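KLLA0C04147p (Kluyveromyces lactis, PDB 5H2D) binds ergosterol through its C-terminal OSBP-related domain and probably transfers sterols between membranes. Local coordinates at residues R30-R40 with R360-D368. Sequence-based numbering, arbitrary orientation.
With SO4 (sulfate ion), chain D.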
loop_
_atom_site.group_PDB
_atom_site.type_symbol
_atom_site.label_atom_id
_atom_site.label_comp_id
_atom_site.label_asym_id
_atom_site.label_seq_id
_atom_site.Cartn_x
_atom_site.Cartn_y
_atom_site.Cartn_z
ATOM N N ARG A 30 -1.464 -5.775 -17.677
ATOM C CA ARG A 30 -2.013 -4.676 -18.454
ATOM C C ARG A 30 -1.010 -3.530 -18.574
ATOM O O ARG A 30 -0.415 -3.091 -17.578
ATOM C CB ARG A 30 -3.312 -4.172 -17.815
ATOM C CG ARG A 30 -3.953 -3.028 -18.594
ATOM C CD ARG A 30 -5.378 -2.794 -18.155
ATOM N NE ARG A 30 -5.458 -2.125 -16.851
ATOM C CZ ARG A 30 -6.580 -1.590 -16.393
ATOM N NH1 ARG A 30 -7.688 -1.651 -17.135
ATOM N NH2 ARG A 30 -6.593 -0.974 -15.210
ATOM N N GLN A 31 -0.839 -3.034 -19.804
ATOM C CA GLN A 31 0.184 -2.045 -20.130
ATOM C C GLN A 31 -0.356 -0.637 -20.298
ATOM O O GLN A 31 0.426 0.318 -20.238
ATOM C CB GLN A 31 0.908 -2.425 -21.427
ATOM C CG GLN A 31 1.552 -3.784 -21.399
ATOM C CD GLN A 31 2.779 -3.828 -20.517
ATOM O OE1 GLN A 31 3.719 -3.046 -20.697
ATOM N NE2 GLN A 31 2.778 -4.741 -19.548
ATOM N N ARG A 32 -1.648 -0.489 -20.548
ATOM C CA ARG A 32 -2.236 0.825 -20.742
ATOM C C ARG A 32 -3.731 0.707 -20.514
ATOM O O ARG A 32 -4.275 -0.391 -20.360
ATOM C CB ARG A 32 -1.935 1.371 -22.141
ATOM C CG ARG A 32 -2.458 0.497 -23.271
ATOM C CD ARG A 32 -2.590 1.303 -24.565
ATOM N NE ARG A 32 -3.641 2.319 -24.466
ATOM C CZ ARG A 32 -3.788 3.337 -25.308
ATOM N NH1 ARG A 32 -2.946 3.496 -26.321
ATOM N NH2 ARG A 32 -4.774 4.208 -25.129
ATOM N N LEU A 33 -4.383 1.862 -20.460
ATOM C CA LEU A 33 -5.830 1.950 -20.371
ATOM C C LEU A 33 -6.420 2.161 -21.757
ATOM O O LEU A 33 -5.745 2.610 -22.682
ATOM C CB LEU A 33 -6.255 3.098 -19.457
ATOM C CG LEU A 33 -5.665 3.072 -18.050
ATOM C CD1 LEU A 33 -6.191 4.262 -17.262
ATOM C CD2 LEU A 33 -6.006 1.754 -17.374
ATOM N N LYS A 34 -7.707 1.847 -21.886
ATOM C CA LYS A 34 -8.375 2.116 -23.156
ATOM C C LYS A 34 -8.408 3.613 -23.436
ATOM O O LYS A 34 -8.181 4.046 -24.570
ATOM C CB LYS A 34 -9.782 1.515 -23.155
ATOM C CG LYS A 34 -10.776 2.220 -22.265
ATOM C CD LYS A 34 -12.115 1.507 -22.282
ATOM C CE LYS A 34 -12.598 1.270 -23.707
ATOM N NZ LYS A 34 -12.973 2.547 -24.387
ATOM N N LEU A 35 -8.671 4.423 -22.412
ATOM C CA LEU A 35 -8.505 5.865 -22.533
ATOM C C LEU A 35 -7.042 6.186 -22.840
ATOM O O LEU A 35 -6.132 5.707 -22.157
ATOM C CB LEU A 35 -8.942 6.531 -21.225
ATOM C CG LEU A 35 -9.928 7.690 -21.144
ATOM C CD1 LEU A 35 -11.226 7.407 -21.882
ATOM C CD2 LEU A 35 -10.197 7.977 -19.668
ATOM N N GLY A 36 -6.806 6.982 -23.878
ATOM C CA GLY A 36 -5.433 7.296 -24.244
ATOM C C GLY A 36 -4.901 8.429 -23.397
ATOM O O GLY A 36 -3.733 8.454 -22.989
ATOM N N LYS A 37 -5.778 9.394 -23.173
ATOM C CA LYS A 37 -5.677 10.386 -22.118
ATOM C C LYS A 37 -7.115 10.720 -21.741
ATOM O O LYS A 37 -8.037 9.954 -22.042
ATOM C CB LYS A 37 -4.863 11.606 -22.586
ATOM C CG LYS A 37 -4.345 12.483 -21.455
ATOM C CD LYS A 37 -3.284 11.747 -20.653
ATOM C CE LYS A 37 -2.229 11.163 -21.586
ATOM N NZ LYS A 37 -1.813 9.791 -21.194
ATOM N N ASP A 38 -7.329 11.862 -21.109
ATOM C CA ASP A 38 -8.698 12.338 -20.991
ATOM C C ASP A 38 -8.678 13.790 -20.558
ATOM O O ASP A 38 -7.661 14.315 -20.100
ATOM C CB ASP A 38 -9.533 11.485 -20.035
ATOM C CG ASP A 38 -10.986 11.380 -20.481
ATOM O OD1 ASP A 38 -11.224 10.991 -21.647
ATOM O OD2 ASP A 38 -11.886 11.712 -19.682
ATOM N N ASP A 39 -9.828 14.430 -20.728
ATOM C CA ASP A 39 -9.933 15.872 -20.611
ATOM C C ASP A 39 -10.919 16.264 -19.528
ATOM O O ASP A 39 -11.770 17.132 -19.747
ATOM C CB ASP A 39 -10.354 16.489 -21.946
ATOM C CG ASP A 39 -9.171 16.896 -22.795
ATOM O OD1 ASP A 39 -8.896 18.111 -22.879
ATOM O OD2 ASP A 39 -8.515 15.998 -23.369
ATOM N N ARG A 40 -10.829 15.633 -18.367
ATOM C CA ARG A 40 -11.493 16.203 -17.212
ATOM C C ARG A 40 -10.984 17.632 -17.050
ATOM O O ARG A 40 -9.770 17.860 -17.132
ATOM C CB ARG A 40 -11.212 15.389 -15.951
ATOM C CG ARG A 40 -11.799 13.980 -15.954
ATOM C CD ARG A 40 -11.224 13.186 -14.786
ATOM N NE ARG A 40 -9.760 13.138 -14.850
ATOM C CZ ARG A 40 -8.958 12.969 -13.799
ATOM N NH1 ARG A 40 -9.466 12.830 -12.583
ATOM N NH2 ARG A 40 -7.643 12.941 -13.962
ATOM N N ARG A 360 -15.204 1.078 -12.704
ATOM C CA ARG A 360 -14.895 0.668 -14.074
ATOM C C ARG A 360 -15.316 1.737 -15.074
ATOM O O ARG A 360 -14.567 2.062 -16.004
ATOM C CB ARG A 360 -15.584 -0.657 -14.400
ATOM C CG ARG A 360 -15.446 -1.100 -15.868
ATOM C CD ARG A 360 -14.004 -1.461 -16.235
ATOM N NE ARG A 360 -13.473 -2.419 -15.274
ATOM C CZ ARG A 360 -12.196 -2.484 -14.912
ATOM N NH1 ARG A 360 -11.306 -1.667 -15.454
ATOM N NH2 ARG A 360 -11.819 -3.360 -13.993
ATOM N N ALA A 361 -16.527 2.275 -14.911
ATOM C CA ALA A 361 -16.982 3.341 -15.798
ATOM C C ALA A 361 -16.031 4.524 -15.757
ATOM O O ALA A 361 -15.672 5.081 -16.803
ATOM C CB ALA A 361 -18.395 3.780 -15.420
ATOM N N MET A 362 -15.600 4.920 -14.558
ATOM C CA MET A 362 -14.723 6.080 -14.464
ATOM C C MET A 362 -13.402 5.809 -15.166
ATOM O O MET A 362 -12.877 6.677 -15.875
ATOM C CB MET A 362 -14.474 6.463 -13.009
ATOM C CG MET A 362 -13.646 7.731 -12.914
ATOM S SD MET A 362 -13.216 8.156 -11.218
ATOM C CE MET A 362 -14.807 8.682 -10.590
ATOM N N GLU A 363 -12.863 4.599 -15.002
ATOM C CA GLU A 363 -11.597 4.277 -15.648
ATOM C C GLU A 363 -11.703 4.393 -17.157
ATOM O O GLU A 363 -10.718 4.733 -17.829
ATOM C CB GLU A 363 -11.153 2.869 -15.260
ATOM C CG GLU A 363 -9.719 2.565 -15.651
ATOM C CD GLU A 363 -9.390 1.092 -15.541
ATOM O OE1 GLU A 363 -9.509 0.378 -16.562
ATOM O OE2 GLU A 363 -9.013 0.641 -14.435
ATOM N N GLU A 364 -12.880 4.114 -17.703
ATOM C CA GLU A 364 -13.115 4.169 -19.139
ATOM C C GLU A 364 -13.605 5.533 -19.589
ATOM O O GLU A 364 -13.978 5.694 -20.759
ATOM C CB GLU A 364 -14.104 3.071 -19.533
ATOM C CG GLU A 364 -13.512 1.678 -19.263
ATOM C CD GLU A 364 -14.388 0.526 -19.718
ATOM O OE1 GLU A 364 -15.555 0.752 -20.083
ATOM O OE2 GLU A 364 -13.905 -0.622 -19.691
ATOM N N GLY A 365 -13.609 6.517 -18.693
ATOM C CA GLY A 365 -13.987 7.868 -19.058
ATOM C C GLY A 365 -15.473 8.120 -19.170
ATOM O O GLY A 365 -15.877 9.143 -19.733
ATOM N N ARG A 366 -16.302 7.226 -18.637
ATOM C CA ARG A 366 -17.756 7.365 -18.705
ATOM C C ARG A 366 -18.232 7.896 -17.360
ATOM O O ARG A 366 -18.694 7.158 -16.491
ATOM C CB ARG A 366 -18.402 6.039 -19.076
ATOM C CG ARG A 366 -18.036 5.616 -20.482
ATOM C CD ARG A 366 -19.005 4.595 -21.015
ATOM N NE ARG A 366 -19.056 3.437 -20.143
ATOM C CZ ARG A 366 -18.169 2.453 -20.171
ATOM N NH1 ARG A 366 -17.163 2.485 -21.039
ATOM N NH2 ARG A 366 -18.292 1.432 -19.333
ATOM N N TYR A 367 -18.095 9.210 -17.191
ATOM C CA TYR A 367 -18.223 9.785 -15.861
ATOM C C TYR A 367 -19.672 9.871 -15.406
ATOM O O TYR A 367 -19.934 9.789 -14.201
ATOM C CB TYR A 367 -17.543 11.155 -15.816
ATOM C CG TYR A 367 -16.101 11.058 -16.252
ATOM C CD1 TYR A 367 -15.245 10.102 -15.695
ATOM C CD2 TYR A 367 -15.600 11.873 -17.260
ATOM C CE1 TYR A 367 -13.927 9.993 -16.112
ATOM C CE2 TYR A 367 -14.273 11.767 -17.681
ATOM C CZ TYR A 367 -13.445 10.829 -17.106
ATOM O OH TYR A 367 -12.134 10.717 -17.529
ATOM N N ASP A 368 -20.634 10.021 -16.326
ATOM C CA ASP A 368 -22.022 9.998 -15.877
ATOM C C ASP A 368 -22.449 8.590 -15.484
ATOM O O ASP A 368 -23.174 8.405 -14.497
ATOM C CB ASP A 368 -22.967 10.539 -16.946
ATOM C CG ASP A 368 -24.406 10.547 -16.463
ATOM O OD1 ASP A 368 -24.657 11.177 -15.416
ATOM O OD2 ASP A 368 -25.265 9.887 -17.088
HETATM S S SO4 D . -21.003 9.022 -19.894
HETATM O O1 SO4 D . -22.372 9.091 -20.402
HETATM O O2 SO4 D . -20.085 8.544 -20.933
HETATM O O3 SO4 D . -20.571 10.362 -19.467
HETATM O O4 SO4 D . -20.963 8.107 -18.760
HETATM O O HOH W 1 -9.753 0.940 -19.203
HETATM O O HOH W 2 -14.380 10.613 -21.302
#
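R30 and E363 approach from opposite directions and meet end-on, each terminal guanidinium nitrogen taking its own carboxylate oxygen: R30 NH1 lies 2.8 Å from E363 OE1 and R30 NH2 3.0 Å from E363 OE2, the second bond being the straighter. The two flat groups are not coplanar, their planes standing 60° apart, and OE2 is approached from above the carboxylate plane. With CG anti to the backbone N (chi1 -168°) and the chain extended beyond it, the buried glutamate reaches from the helix end to the loop. R360 NH1 adds a salt bridge to E363 OE1 at 2.9 Å, so one carboxylate is shared by two arginines and completes a salt-bridge network; N338 donates to OE2. Because E363 joins both arginines, a glutamine in its place would probably leave their two positive charges close together without a compensating anion. L33 lays CD2 over a face of the R30 guanidinium, apolar cover that leaves the edge to the acid.

At the other end, Y367 OH donates to D38 OD2; the 2.4 Å separation is so short that its exact length is doubtful. The carboxylate arrives at the ring edge, its plane 66° from the ring's. The aliphatic part of R40 crosses the tyrosine at about a right angle, CG 3.6 Å from Y367 OH, while its NH1 is held by V64 O. Between these polar ends L35 spreads its methyls over the turn, CD1 3.4 Å from E364 O. G365 suits this spot doubly: its phi is positive, and a CB would run into L35 CD1. G365 is the C' residue of a Schellman motif closing helix 357-363, and the loop between helix 7-18 and helix 45-49 of this OSBP-related domain packs against that helix end and the start of helix 367-390.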